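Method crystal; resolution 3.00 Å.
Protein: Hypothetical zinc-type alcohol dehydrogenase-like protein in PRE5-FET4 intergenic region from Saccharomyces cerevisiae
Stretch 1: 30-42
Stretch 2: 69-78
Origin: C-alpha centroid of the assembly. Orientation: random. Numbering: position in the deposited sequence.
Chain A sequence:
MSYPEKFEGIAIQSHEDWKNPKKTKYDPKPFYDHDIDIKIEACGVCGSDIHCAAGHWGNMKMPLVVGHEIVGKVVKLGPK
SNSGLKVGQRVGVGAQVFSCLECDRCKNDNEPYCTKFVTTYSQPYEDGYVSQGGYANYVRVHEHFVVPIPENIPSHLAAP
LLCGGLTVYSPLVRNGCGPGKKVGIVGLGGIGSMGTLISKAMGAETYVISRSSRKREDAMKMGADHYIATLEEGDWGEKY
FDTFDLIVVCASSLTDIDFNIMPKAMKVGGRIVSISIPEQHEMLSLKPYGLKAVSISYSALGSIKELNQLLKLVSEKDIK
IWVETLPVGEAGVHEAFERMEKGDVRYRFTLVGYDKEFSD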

# COMPACT_ATOMS: atom_id res chain seq x y z
N PRO A 30 9.68 -25.95 -28.50
CA PRO A 30 10.65 -27.03 -28.38
C PRO A 30 10.51 -27.66 -26.99
O PRO A 30 10.25 -26.96 -26.01
N PHE A 31 10.67 -28.98 -26.93
CA PHE A 31 10.55 -29.72 -25.68
C PHE A 31 11.84 -29.68 -24.86
O PHE A 31 12.90 -30.07 -25.34
N TYR A 32 11.74 -29.22 -23.62
CA TYR A 32 12.90 -29.12 -22.75
C TYR A 32 12.93 -30.09 -21.59
O TYR A 32 11.91 -30.66 -21.21
N ASP A 33 14.13 -30.27 -21.06
CA ASP A 33 14.43 -31.20 -19.97
C ASP A 33 13.42 -31.36 -18.83
O ASP A 33 13.29 -32.45 -18.28
N HIS A 34 12.71 -30.28 -18.49
CA HIS A 34 11.72 -30.32 -17.41
C HIS A 34 10.29 -30.14 -17.92
O HIS A 34 9.33 -30.36 -17.18
N ASP A 35 10.13 -29.75 -19.18
CA ASP A 35 8.79 -29.56 -19.72
C ASP A 35 7.96 -30.83 -19.58
O ASP A 35 8.50 -31.93 -19.47
N ILE A 36 6.65 -30.67 -19.61
CA ILE A 36 5.70 -31.76 -19.50
C ILE A 36 4.59 -31.54 -20.52
O ILE A 36 4.19 -30.40 -20.77
N ASP A 37 4.10 -32.61 -21.14
CA ASP A 37 3.03 -32.47 -22.10
C ASP A 37 1.72 -32.90 -21.48
O ASP A 37 1.60 -33.99 -20.91
N ILE A 38 0.74 -32.01 -21.58
CA ILE A 38 -0.57 -32.26 -21.03
C ILE A 38 -1.64 -32.27 -22.12
O ILE A 38 -1.70 -31.39 -22.97
N LYS A 39 -2.45 -33.32 -22.11
CA LYS A 39 -3.54 -33.39 -23.06
C LYS A 39 -4.67 -32.76 -22.25
O LYS A 39 -5.03 -33.26 -21.18
N ILE A 40 -5.20 -31.64 -22.74
CA ILE A 40 -6.24 -30.93 -22.03
C ILE A 40 -7.59 -31.63 -22.03
O ILE A 40 -7.90 -32.41 -22.91
N GLU A 41 -8.38 -31.33 -21.01
CA GLU A 41 -9.70 -31.91 -20.87
C GLU A 41 -10.69 -30.82 -20.44
O GLU A 41 -11.91 -31.02 -20.49
N ALA A 42 -10.15 -29.68 -20.01
CA ALA A 42 -10.96 -28.54 -19.59
C ALA A 42 -10.08 -27.30 -19.46
O ALA A 42 -8.93 -27.39 -19.03
N GLU A 69 -6.31 -21.61 -17.90
CA GLU A 69 -6.85 -22.17 -16.68
C GLU A 69 -7.09 -23.61 -17.10
O GLU A 69 -8.22 -24.10 -17.10
N ILE A 70 -5.98 -24.24 -17.48
CA ILE A 70 -5.91 -25.60 -17.99
C ILE A 70 -5.87 -26.75 -17.00
O ILE A 70 -5.11 -26.74 -16.03
N VAL A 71 -6.69 -27.76 -17.29
CA VAL A 71 -6.79 -28.99 -16.52
C VAL A 71 -6.76 -30.15 -17.52
O VAL A 71 -7.53 -30.17 -18.49
N GLY A 72 -5.86 -31.11 -17.28
CA GLY A 72 -5.74 -32.24 -18.19
C GLY A 72 -4.91 -33.37 -17.62
O GLY A 72 -4.55 -33.36 -16.44
N LYS A 73 -4.59 -34.35 -18.46
CA LYS A 73 -3.81 -35.50 -18.04
C LYS A 73 -2.38 -35.40 -18.53
O LYS A 73 -2.13 -34.94 -19.64
N VAL A 74 -1.44 -35.84 -17.69
CA VAL A 74 -0.03 -35.84 -18.07
C VAL A 74 0.08 -36.87 -19.19
O VAL A 74 -0.41 -37.99 -19.05
N VAL A 75 0.72 -36.50 -20.29
CA VAL A 75 0.81 -37.41 -21.40
C VAL A 75 2.24 -37.81 -21.74
O VAL A 75 2.47 -38.78 -22.47
N LYS A 76 3.21 -37.08 -21.21
CA LYS A 76 4.61 -37.36 -21.48
C LYS A 76 5.46 -36.50 -20.55
O LYS A 76 5.14 -35.35 -20.31
N LEU A 77 6.55 -37.07 -20.02
CA LEU A 77 7.41 -36.33 -19.10
C LEU A 77 8.80 -36.00 -19.65
O LEU A 77 9.39 -36.80 -20.39
N GLY A 78 9.31 -34.84 -19.26
CA GLY A 78 10.62 -34.41 -19.71
C GLY A 78 11.76 -35.22 -19.13
O GLY A 78 11.64 -35.75 -18.02

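Neighbouring antiparallel strands are joined by their backbones, yet how their side chains pack depends on where the pairing is regular and where it slips. The pairing of the two stretches in this yeast protein is a worked example, with bulges between D37 and I38 and between I40 and A42.

E41 loses the most surface to the other stretch, and it lies at the second bulge. Its backbone N donates to V71 O (2.9 Å), an acceptor shared with A42 N (3.1 Å). The CA-to-CB bond points sideways, but with chi1 p and chi2 t the end of the side chain comes nearer the other stretch: CG lies 3.9 Å from V71 CG1, and OE1 reaches K73 NZ at 3.3 Å, a salt bridge whose hydrogen bond is weak. K73 meets it with an off-well chi1 of -101° and chi2 p, its CD only 3.0 Å from E41 OE1.

G72 lies between V71 and K73 in the chain. A CB here would point toward the other strand and clash with K39 O, I38 CG2 and I40 CA; its absence allows G72 CA to approach I40 CA to 4.1 Å. V71, in t, shares a face with A42, their CB atoms 4.4 Å apart.

The second glycine, G78, loses nearly as much area as E41. The CA-to-CB bond of F31 points toward the other stretch, and with chi1 t F31 CE2 lies 3.5 Å from G78 CA, while F31 CE1 rests 3.8 Å from the K76 CD methylene. A CB on G78 would clash with D33 O and D35 O.

I36, in mt, places CD1 3.9 Å from L77 CD2 and CG2 4.1 Å from V74 CG1, all on one face; I40 CG2 meets I70 CG2 at 3.7 Å, both residues mt. D37, on the same face as K76, brings its CB to 3.8 Å from V75 CG1, while its carboxylate is hydrogen-bonded elsewhere in the structure.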

# COMPACT_ATOMS: atom_id res chain seq x y z
CB PRO A 30 11.98 -26.31 -28.59
CG PRO A 30 11.69 -24.89 -28.20
CD PRO A 30 10.33 -24.66 -28.78
CB PHE A 31 10.17 -31.17 -25.98
CG PHE A 31 9.58 -31.89 -24.82
CD1 PHE A 31 8.41 -32.62 -24.97
CD2 PHE A 31 10.19 -31.85 -23.58
CE1 PHE A 31 7.84 -33.30 -23.90
CE2 PHE A 31 9.64 -32.52 -22.50
CZ PHE A 31 8.46 -33.25 -22.66
CB TYR A 32 13.06 -27.67 -22.29
CG TYR A 32 13.46 -26.79 -23.44
CD1 TYR A 32 12.95 -25.50 -23.59
CD2 TYR A 32 14.31 -27.28 -24.44
CE1 TYR A 32 13.27 -24.72 -24.72
CE2 TYR A 32 14.63 -26.52 -25.55
CZ TYR A 32 14.11 -25.25 -25.69
OH TYR A 32 14.43 -24.53 -26.83
CB ASP A 33 15.81 -30.87 -19.42
CG ASP A 33 16.89 -30.99 -20.48
OD1 ASP A 33 17.94 -30.31 -20.37
OD2 ASP A 33 16.71 -31.79 -21.43
CB HIS A 34 12.02 -29.24 -16.38
CG HIS A 34 13.37 -29.37 -15.74
ND1 HIS A 34 13.63 -30.27 -14.73
CD2 HIS A 34 14.54 -28.73 -15.99
CE1 HIS A 34 14.91 -30.18 -14.39
NE2 HIS A 34 15.48 -29.25 -15.13
CB ASP A 35 8.83 -29.14 -21.19
CG ASP A 35 9.58 -27.84 -21.41
OD1 ASP A 35 9.56 -26.97 -20.52
OD2 ASP A 35 10.17 -27.69 -22.50
CB ILE A 36 5.06 -31.81 -18.10
CG1 ILE A 36 6.09 -32.32 -17.10
CG2 ILE A 36 3.81 -32.68 -18.11
CD1 ILE A 36 5.56 -32.43 -15.71
CB ASP A 37 3.33 -33.26 -23.37
CG ASP A 37 4.08 -32.44 -24.39
OD1 ASP A 37 4.69 -31.43 -23.98
OD2 ASP A 37 4.08 -32.78 -25.58
CB ILE A 38 -0.91 -31.17 -19.99
CG1 ILE A 38 0.10 -31.24 -18.84
CG2 ILE A 38 -2.33 -31.34 -19.47
CD1 ILE A 38 0.33 -29.94 -18.15
CB LYS A 39 -3.86 -34.83 -23.43
CG LYS A 39 -4.80 -34.93 -24.62
CD LYS A 39 -5.08 -36.36 -24.99
CE LYS A 39 -6.05 -36.43 -26.14
NZ LYS A 39 -6.49 -37.83 -26.45
CB ILE A 40 -6.41 -29.52 -22.60
CG1 ILE A 40 -5.03 -28.87 -22.80
CG2 ILE A 40 -7.22 -28.67 -21.65
CD1 ILE A 40 -5.07 -27.51 -23.47
CB GLU A 41 -9.67 -33.04 -19.85
CG GLU A 41 -9.33 -32.60 -18.44
CD GLU A 41 -9.29 -33.76 -17.46
OE1 GLU A 41 -8.35 -34.58 -17.53
OE2 GLU A 41 -10.21 -33.84 -16.62
CB ALA A 42 -11.64 -28.83 -18.26
CB GLU A 69 -8.13 -21.46 -16.30
CG GLU A 69 -7.87 -19.98 -16.13
CD GLU A 69 -8.98 -19.24 -15.44
OE1 GLU A 69 -10.15 -19.64 -15.63
OE2 GLU A 69 -8.68 -18.25 -14.73
CB ILE A 70 -4.68 -25.74 -18.90
CG1 ILE A 70 -4.73 -24.68 -19.99
CG2 ILE A 70 -4.63 -27.12 -19.52
CD1 ILE A 70 -3.49 -24.63 -20.84
CB VAL A 71 -8.10 -29.07 -15.72
CG1 VAL A 71 -8.35 -30.49 -15.28
CG2 VAL A 71 -8.02 -28.17 -14.53
CB LYS A 73 -4.42 -36.79 -18.61
CG LYS A 73 -5.26 -37.61 -17.65
CD LYS A 73 -6.70 -37.12 -17.52
CE LYS A 73 -7.45 -38.00 -16.52
NZ LYS A 73 -8.88 -37.65 -16.33
CB VAL A 74 0.88 -36.28 -16.91
CG1 VAL A 74 2.30 -36.47 -17.42
CG2 VAL A 74 0.85 -35.25 -15.80
CB VAL A 75 0.13 -36.77 -22.63
CG1 VAL A 75 1.18 -36.40 -23.67
CG2 VAL A 75 -0.92 -37.69 -23.19
CB LYS A 76 4.92 -37.02 -22.94
CG LYS A 76 6.36 -37.24 -23.34
CD LYS A 76 6.62 -36.78 -24.78
CE LYS A 76 5.90 -37.66 -25.79
NZ LYS A 76 6.14 -37.23 -27.21
CB LEU A 77 7.57 -37.11 -17.80
CG LEU A 77 6.28 -37.49 -17.07
CD1 LEU A 77 6.64 -38.31 -15.84
CD2 LEU A 77 5.52 -36.25 -16.68